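Local coordinates for phosphate ABC transporter, phosphate-binding protein (Clostridium perfringens, PDB 4GD5) that probably captures phosphate in the cleft between its two lobes and delivers it to an ABC importer of the cell membrane, at residues Val39-Ser44 / Ile67-Ile72; Ser92-Gly97 / Pro240-Tyr245; Val154-Glu159 / Asn182-Asp187. All coordinates share one frame; numbering follows the deposited sequence.

Overall arrangement
From the N terminus, contact 1 closes first: strand 38-43 leads through helix 48-61 to strand 66-71, a loop of 22 residues. In series with it, contact 2 opens at the loop after strand 88-91 and closes on strand 238-245, with 142 residues between its segments, spanning much of the chain. Contact 3 falls wholly within that long excursion and pairs strands 154-158 and 184-186 around helix 163-172. Contacts 1 and 2 touch each other through S44 and S92, whereas the centres of contacts 1 and 3 lie about 24 Å apart. All three reach the same phosphate, joining S44 and S92 on one side of the cleft to R158 on the other.

Contact 1 (Val39-Ser44 / Ile67-Ile72); sequences VSISGS and IEINQI. With PO4 (phosphate ion), chain C.
The flat amide of N70 reaches I41 through water: N70 ND2 donates to a water 2.7 Å away, which in turn donates to I41 O. That carbonyl oxygen also accepts a hydrogen bond from N70 N, so two bonds hold it. The pair belongs to a beta-alpha-beta unit, with strands 38-43 and 66-71 parallel and helix 48-61 between them in sequence. One face of the sheet here carries the polar groups of S40, S42, E68 and N70; the other carries V39, I41, I67 and I69, branched residues well suited to extended strands, packed toward helices 48-61 and 252-262.

On the apolar face I41 and I67 cross obliquely, I41 CD1 resting on I67 CG2 at 3.6 Å. Backbone bonds run in the parallel pattern, and I41 N lies almost in line with the C=O of E68, 2.9 Å from its O. On the polar face S42 OG bonds to S86 and N80. I72 turns its chain back over the strand end, because chi1 of 59° sets CG1 between its own N and carbonyl carbon; its CD1 then lies 3.6 Å from S42 OG. G43 lies beside it with phi 145°, where a CB would collide with the carbonyl oxygen of the residue before, which suits a glycine, and G43 O accepts a bond from I72 N at 2.8 Å.

Just beyond the strand, S44 swings its hydroxyl to the ion, with OG anti to N at chi1 152°. S44 OG donates a short bond of 2.5 Å to phosphate O2 and is itself hydrogen-bonded to V47 N.

Contact 2 (Ser92-Gly97 / Pro240-Tyr245); sequences SRDLKG and PFLAVY. With PO4 (phosphate ion), chain C.
S92 meets F241 and the phosphate with adjacent atoms of one short side chain. Its CB lies 3.9 Å from F241 CE1, approaching the ring obliquely, while S92 OG donates to phosphate O2 at 2.7 Å. A chi1 of 64° holds that hydroxyl between the backbone N and the carbonyl carbon of S92, directed at the ion. P240 O also takes a weak CA-H contact from S92. The loop following strand 88-91 thus packs on strand 238-245, the antiparallel neighbour of 88-91 in the sheet, and brings S92 to the phosphate site.

Further along, the side chain of D94 crosses that of P240 at about a right angle, D94 OD2 lying 3.8 Å from P240 CG. L242 meets the loop at R93, its CD1 coming to 3.4 Å from R93 O. L95 CD1 touches both L242 CD1 and V244 CG1, the latter at 3.9 Å, an apolar cluster.

The second shell fixes the loop. R93 leaves the backbone heading away from the strand, and its NH1 donates in the guanidinium plane to D94 O at 3.1 Å, bracing the turn from within. The aliphatic part of K96 lies over one face of that guanidinium, with K96 CG 3.6 Å above the plane. E99 forms a salt bridge with R93, and D166 with K96, so carboxylates probably offset the closeness of these two cations.

No hydrogen bond joins the two segments, so cohesion rests on the apolar contacts of L95, L242, V244 and P240. R93 O, against L242 CD1, is buried with no partner in the model, probably a small cost. S92 spends its OG on the ion and its backbone N and O on S74, itself a phosphate ligand, and on R239, the residue before P240.

Contact 3 (Val154-Glu159 / Asn182-Asp187); sequences VVVSRE and NSQISD. With PO4 (phosphate ion), chain C.
Strands 154-158 and 184-186 run parallel, their short axes 4.6 Å apart at the closest and 37° askew. S157 lies at the middle of the bonding: its N donates to Q184 O, 2.9 Å away, at an N-H...O angle of 175°, and its O accepts a hydrogen bond from S186 N. V155 O takes one from Q184 N at one end; at the other, E159 N to S186 O is weak.

Small residues suit the crossing. S157 OG and S183 OG share a hydrogen bond of 2.9 Å, and V156 CG1 comes to 3.3 Å from S186 OG. I185 lays CG2 over the backbone of E159, 3.6 Å from its CA.

R158, bent at chi2 and chi3, curls its guanidinium toward the ion. R158 grips E159 side-on, through NE to E159 OE1 at 2.7 Å and NH2 to OE2, each oxygen met on its syn side. This fixes the rotation of the guanidinium and probably balances part of its charge, and G188 N adds a further bond to OE1. R158 NH2 thus reaches phosphate O3 at 2.8 Å, in nearly straight line, while NH1 to O4 is weak.

With helix 163-172, the two strands form a beta-alpha-beta unit. S162 and T164, at the start of that helix, join R158 on the phosphate, an arrangement consistent with one lobe of the two-lobed periplasmic binding protein fold.

Contact 1 (Val39-Ser44 / Ile67-Ile72)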
# COMPACT_ATOMS: atom_id res chain seq x y z
N VAL A 39 -3.82 23.07 0.45
CA VAL A 39 -2.96 22.11 -0.23
C VAL A 39 -3.78 20.87 -0.65
O VAL A 39 -4.31 20.15 0.20
CB VAL A 39 -1.77 21.75 0.70
CG1 VAL A 39 -0.80 20.77 0.02
CG2 VAL A 39 -1.03 23.02 1.11
N SER A 40 -3.89 20.66 -1.97
CA SER A 40 -4.65 19.53 -2.51
C SER A 40 -3.75 18.34 -2.71
O SER A 40 -2.72 18.44 -3.38
CB SER A 40 -5.32 19.92 -3.83
OG SER A 40 -4.37 20.30 -4.81
N ILE A 41 -4.16 17.18 -2.17
CA ILE A 41 -3.40 15.93 -2.25
C ILE A 41 -4.30 14.80 -2.72
O ILE A 41 -5.43 14.67 -2.23
CB ILE A 41 -2.77 15.61 -0.86
CG1 ILE A 41 -1.93 16.80 -0.32
CG2 ILE A 41 -1.95 14.34 -0.91
CD1 ILE A 41 -1.27 16.54 1.08
N SER A 42 -3.83 13.97 -3.65
CA SER A 42 -4.65 12.84 -4.05
C SER A 42 -3.79 11.63 -4.37
O SER A 42 -2.63 11.77 -4.73
CB SER A 42 -5.55 13.19 -5.24
OG SER A 42 -4.85 13.29 -6.48
N GLY A 43 -4.37 10.44 -4.27
CA GLY A 43 -3.57 9.26 -4.55
C GLY A 43 -3.86 8.02 -3.74
O GLY A 43 -4.99 7.70 -3.43
N SER A 44 -2.78 7.35 -3.36
CA SER A 44 -2.79 6.00 -2.85
C SER A 44 -3.73 5.82 -1.67
O SER A 44 -3.82 6.67 -0.81
CB SER A 44 -1.36 5.66 -2.40
OG SER A 44 -1.34 4.71 -1.36
N ILE A 67 -5.41 21.20 4.48
CA ILE A 67 -4.99 20.10 3.61
C ILE A 67 -6.21 19.26 3.24
O ILE A 67 -6.94 18.83 4.13
CB ILE A 67 -3.86 19.27 4.27
CG1 ILE A 67 -2.59 20.13 4.48
CG2 ILE A 67 -3.52 17.99 3.47
CD1 ILE A 67 -1.82 19.70 5.55
N GLU A 68 -6.42 19.02 1.93
CA GLU A 68 -7.53 18.20 1.42
C GLU A 68 -6.96 16.95 0.80
O GLU A 68 -6.18 17.05 -0.15
CB GLU A 68 -8.38 18.97 0.39
CG GLU A 68 -9.15 20.14 0.97
CD GLU A 68 -9.60 21.17 -0.04
OE1 GLU A 68 -9.35 21.00 -1.25
OE2 GLU A 68 -10.20 22.18 0.40
N ILE A 69 -7.29 15.78 1.37
CA ILE A 69 -6.73 14.50 0.90
C ILE A 69 -7.83 13.63 0.31
O ILE A 69 -8.84 13.40 0.97
CB ILE A 69 -6.04 13.78 2.11
CG1 ILE A 69 -4.87 14.62 2.68
CG2 ILE A 69 -5.56 12.36 1.72
CD1 ILE A 69 -4.57 14.37 4.15
N ASN A 70 -7.62 13.12 -0.91
CA ASN A 70 -8.60 12.24 -1.56
C ASN A 70 -7.91 10.97 -2.00
O ASN A 70 -6.87 11.04 -2.63
CB ASN A 70 -9.28 12.93 -2.73
CG ASN A 70 -10.26 13.98 -2.26
OD1 ASN A 70 -11.30 13.66 -1.67
ND2 ASN A 70 -9.87 15.23 -2.35
N GLN A 71 -8.48 9.82 -1.63
CA GLN A 71 -7.93 8.48 -1.90
C GLN A 71 -8.53 7.90 -3.17
O GLN A 71 -9.72 7.54 -3.21
CB GLN A 71 -8.18 7.57 -0.68
CG GLN A 71 -7.47 8.10 0.57
CD GLN A 71 -7.69 7.25 1.78
OE1 GLN A 71 -7.53 6.03 1.75
NE2 GLN A 71 -7.98 7.89 2.91
N ILE A 72 -7.69 7.79 -4.22
CA ILE A 72 -8.11 7.35 -5.57
C ILE A 72 -7.15 6.32 -6.19
O ILE A 72 -7.32 5.97 -7.36
CB ILE A 72 -8.24 8.59 -6.51
CG1 ILE A 72 -6.89 9.35 -6.62
CG2 ILE A 72 -9.39 9.54 -6.05
CD1 ILE A 72 -6.89 10.57 -7.66
P PO4 C . -2.79 2.02 -3.48
O1 PO4 C . -2.22 2.70 -4.75
O2 PO4 C . -1.89 2.44 -2.30
O3 PO4 C . -4.27 2.43 -3.22
O4 PO4 C . -2.76 0.46 -3.64
O HOH W 1 -7.63 16.55 -2.96

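Contact 2 (Ser92-Gly97 / Pro240-Tyr245)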
# COMPACT_ATOMS: atom_id res chain seq x y z
N SER A 92 2.18 4.59 -3.51
CA SER A 92 2.67 3.52 -2.63
C SER A 92 3.56 2.53 -3.42
O SER A 92 3.56 1.32 -3.20
CB SER A 92 1.49 2.82 -1.98
OG SER A 92 0.71 2.18 -2.98
N ARG A 93 4.32 3.07 -4.36
CA ARG A 93 5.26 2.34 -5.19
C ARG A 93 6.20 3.33 -5.82
O ARG A 93 5.88 4.53 -5.90
CB ARG A 93 4.54 1.54 -6.31
CG ARG A 93 3.60 2.40 -7.22
CD ARG A 93 3.35 1.67 -8.55
NE ARG A 93 2.38 2.36 -9.41
CZ ARG A 93 2.64 3.43 -10.15
NH1 ARG A 93 3.84 3.99 -10.13
NH2 ARG A 93 1.69 3.96 -10.92
N ASP A 94 7.33 2.83 -6.33
CA ASP A 94 8.21 3.67 -7.11
C ASP A 94 7.49 4.04 -8.40
O ASP A 94 6.58 3.32 -8.84
CB ASP A 94 9.53 2.94 -7.42
CG ASP A 94 10.50 3.03 -6.26
OD1 ASP A 94 10.94 4.16 -5.93
OD2 ASP A 94 10.75 2.00 -5.63
N LEU A 95 7.88 5.17 -8.99
CA LEU A 95 7.27 5.60 -10.23
C LEU A 95 7.68 4.69 -11.37
O LEU A 95 8.82 4.23 -11.44
CB LEU A 95 7.64 7.06 -10.50
CG LEU A 95 6.54 8.09 -10.11
CD1 LEU A 95 6.20 8.01 -8.62
CD2 LEU A 95 7.00 9.52 -10.43
N LYS A 96 6.70 4.37 -12.23
CA LYS A 96 6.93 3.54 -13.41
C LYS A 96 7.78 4.32 -14.39
O LYS A 96 7.80 5.55 -14.34
CB LYS A 96 5.59 3.16 -14.06
CG LYS A 96 4.72 2.25 -13.24
CD LYS A 96 3.72 1.57 -14.15
CE LYS A 96 2.81 0.71 -13.36
NZ LYS A 96 1.62 1.45 -12.88
N GLY A 97 8.46 3.62 -15.29
CA GLY A 97 9.27 4.28 -16.31
C GLY A 97 8.54 5.38 -17.07
O GLY A 97 9.03 6.51 -17.17
N PRO A 240 8.05 1.85 -1.16
CA PRO A 240 8.03 3.15 -0.51
C PRO A 240 6.63 3.78 -0.53
O PRO A 240 5.77 3.41 -1.35
CB PRO A 240 8.94 3.99 -1.40
CG PRO A 240 8.70 3.42 -2.80
CD PRO A 240 8.57 1.93 -2.55
N PHE A 241 6.44 4.75 0.36
CA PHE A 241 5.38 5.72 0.33
C PHE A 241 6.00 7.02 -0.17
O PHE A 241 6.93 7.53 0.47
CB PHE A 241 4.74 5.92 1.71
CG PHE A 241 3.71 4.92 2.15
CD1 PHE A 241 3.42 3.80 1.37
CD2 PHE A 241 3.00 5.11 3.32
CE1 PHE A 241 2.44 2.90 1.76
CE2 PHE A 241 2.02 4.21 3.72
CZ PHE A 241 1.73 3.13 2.93
N LEU A 242 5.51 7.57 -1.30
CA LEU A 242 6.09 8.78 -1.87
C LEU A 242 5.12 9.92 -1.95
O LEU A 242 3.95 9.70 -2.29
CB LEU A 242 6.57 8.50 -3.32
CG LEU A 242 7.60 7.38 -3.56
CD1 LEU A 242 7.86 7.19 -5.06
CD2 LEU A 242 8.91 7.67 -2.87
N ALA A 243 5.62 11.14 -1.72
CA ALA A 243 4.87 12.37 -2.02
C ALA A 243 5.53 12.89 -3.26
O ALA A 243 6.77 13.00 -3.29
CB ALA A 243 4.97 13.36 -0.86
N VAL A 244 4.77 13.09 -4.35
CA VAL A 244 5.35 13.52 -5.61
C VAL A 244 4.75 14.87 -6.01
O VAL A 244 3.57 15.15 -5.70
CB VAL A 244 5.21 12.48 -6.75
CG1 VAL A 244 5.87 11.15 -6.37
CG2 VAL A 244 3.75 12.27 -7.18
N TYR A 245 5.54 15.71 -6.67
CA TYR A 245 5.02 17.02 -7.06
C TYR A 245 5.85 17.66 -8.15
O TYR A 245 7.01 17.28 -8.35
CB TYR A 245 4.99 17.97 -5.82
CG TYR A 245 6.34 18.19 -5.16
CD1 TYR A 245 6.78 17.36 -4.13
CD2 TYR A 245 7.16 19.24 -5.55
CE1 TYR A 245 8.01 17.57 -3.51
CE2 TYR A 245 8.40 19.44 -4.96
CZ TYR A 245 8.82 18.61 -3.93
OH TYR A 245 10.04 18.82 -3.34
P PO4 C . -2.79 2.02 -3.48
O1 PO4 C . -2.22 2.70 -4.75
O2 PO4 C . -1.89 2.44 -2.30
O3 PO4 C . -4.27 2.43 -3.22
O4 PO4 C . -2.76 0.46 -3.64

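Contact 3 (Val154-Glu159 / Asn182-Asp187)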
# COMPACT_ATOMS: atom_id res chain seq x y z
N VAL A 154 -10.30 -18.28 -2.80
CA VAL A 154 -11.01 -17.10 -3.32
C VAL A 154 -9.93 -16.01 -3.41
O VAL A 154 -9.64 -15.32 -2.43
CB VAL A 154 -12.26 -16.71 -2.47
CG1 VAL A 154 -12.89 -15.39 -2.96
CG2 VAL A 154 -13.30 -17.83 -2.47
N VAL A 155 -9.30 -15.90 -4.60
CA VAL A 155 -8.21 -14.96 -4.83
C VAL A 155 -8.79 -13.55 -4.97
O VAL A 155 -9.77 -13.35 -5.71
CB VAL A 155 -7.39 -15.39 -6.08
CG1 VAL A 155 -6.30 -14.36 -6.39
CG2 VAL A 155 -6.78 -16.78 -5.89
N VAL A 156 -8.22 -12.59 -4.21
CA VAL A 156 -8.63 -11.19 -4.25
C VAL A 156 -7.43 -10.33 -4.68
O VAL A 156 -6.34 -10.39 -4.09
CB VAL A 156 -9.27 -10.67 -2.93
CG1 VAL A 156 -9.98 -9.34 -3.17
CG2 VAL A 156 -10.27 -11.68 -2.37
N SER A 157 -7.66 -9.51 -5.71
CA SER A 157 -6.68 -8.55 -6.20
C SER A 157 -7.26 -7.15 -6.11
O SER A 157 -8.48 -6.97 -6.01
CB SER A 157 -6.34 -8.84 -7.66
OG SER A 157 -5.77 -10.12 -7.81
N ARG A 158 -6.37 -6.15 -6.16
CA ARG A 158 -6.79 -4.76 -6.21
C ARG A 158 -7.12 -4.39 -7.65
O ARG A 158 -6.71 -5.09 -8.59
CB ARG A 158 -5.69 -3.86 -5.67
CG ARG A 158 -5.61 -3.85 -4.13
CD ARG A 158 -6.72 -3.03 -3.47
NE ARG A 158 -6.77 -1.66 -4.01
CZ ARG A 158 -5.92 -0.69 -3.68
NH1 ARG A 158 -5.01 -0.90 -2.73
NH2 ARG A 158 -5.99 0.49 -4.29
N GLU A 159 -7.81 -3.24 -7.82
CA GLU A 159 -8.12 -2.70 -9.13
C GLU A 159 -6.85 -2.24 -9.85
O GLU A 159 -5.87 -1.87 -9.18
CB GLU A 159 -9.11 -1.53 -9.00
CG GLU A 159 -8.50 -0.22 -8.48
CD GLU A 159 -7.92 -0.14 -7.08
OE1 GLU A 159 -8.25 -1.01 -6.23
OE2 GLU A 159 -7.24 0.88 -6.79
N ASN A 182 -10.33 -16.28 -12.14
CA ASN A 182 -11.27 -16.39 -11.04
C ASN A 182 -11.03 -15.32 -9.96
O ASN A 182 -11.84 -15.24 -9.02
CB ASN A 182 -11.24 -17.79 -10.43
CG ASN A 182 -12.04 -18.79 -11.23
OD1 ASN A 182 -12.89 -18.43 -12.06
ND2 ASN A 182 -11.80 -20.07 -10.97
N SER A 183 -10.01 -14.45 -10.11
CA SER A 183 -9.75 -13.42 -9.09
C SER A 183 -10.89 -12.42 -8.95
O SER A 183 -11.51 -12.01 -9.94
CB SER A 183 -8.46 -12.66 -9.38
OG SER A 183 -8.18 -11.69 -8.38
N GLN A 184 -11.17 -12.06 -7.71
CA GLN A 184 -12.10 -11.02 -7.32
C GLN A 184 -11.33 -9.70 -7.42
O GLN A 184 -10.14 -9.70 -7.14
CB GLN A 184 -12.58 -11.23 -5.85
CG GLN A 184 -13.21 -12.59 -5.53
CD GLN A 184 -14.54 -12.73 -6.18
OE1 GLN A 184 -15.50 -12.05 -5.82
NE2 GLN A 184 -14.61 -13.59 -7.19
N ILE A 185 -11.97 -8.63 -7.85
CA ILE A 185 -11.30 -7.33 -7.90
C ILE A 185 -11.94 -6.45 -6.81
O ILE A 185 -13.17 -6.29 -6.79
CB ILE A 185 -11.34 -6.66 -9.31
CG1 ILE A 185 -10.74 -7.57 -10.41
CG2 ILE A 185 -10.67 -5.26 -9.29
CD1 ILE A 185 -9.20 -8.00 -10.30
N SER A 186 -11.14 -5.94 -5.88
CA SER A 186 -11.60 -5.04 -4.81
C SER A 186 -11.04 -3.63 -5.03
O SER A 186 -9.83 -3.46 -5.20
CB SER A 186 -11.20 -5.56 -3.44
OG SER A 186 -11.94 -6.72 -3.07
N ASP A 187 -11.91 -2.64 -5.02
CA ASP A 187 -11.55 -1.25 -5.26
C ASP A 187 -11.13 -0.58 -3.96
O ASP A 187 -11.98 -0.19 -3.14
CB ASP A 187 -12.76 -0.54 -5.92
CG ASP A 187 -12.51 0.85 -6.48
OD1 ASP A 187 -11.42 1.41 -6.24
OD2 ASP A 187 -13.42 1.39 -7.16
P PO4 C . -2.79 2.02 -3.48
O1 PO4 C . -2.22 2.70 -4.75
O2 PO4 C . -1.89 2.44 -2.30
O3 PO4 C . -4.27 2.43 -3.22
O4 PO4 C . -2.76 0.46 -3.64
O HOH W 2 -10.10 -17.37 -7.04
O HOH W 3 -8.67 3.32 -5.55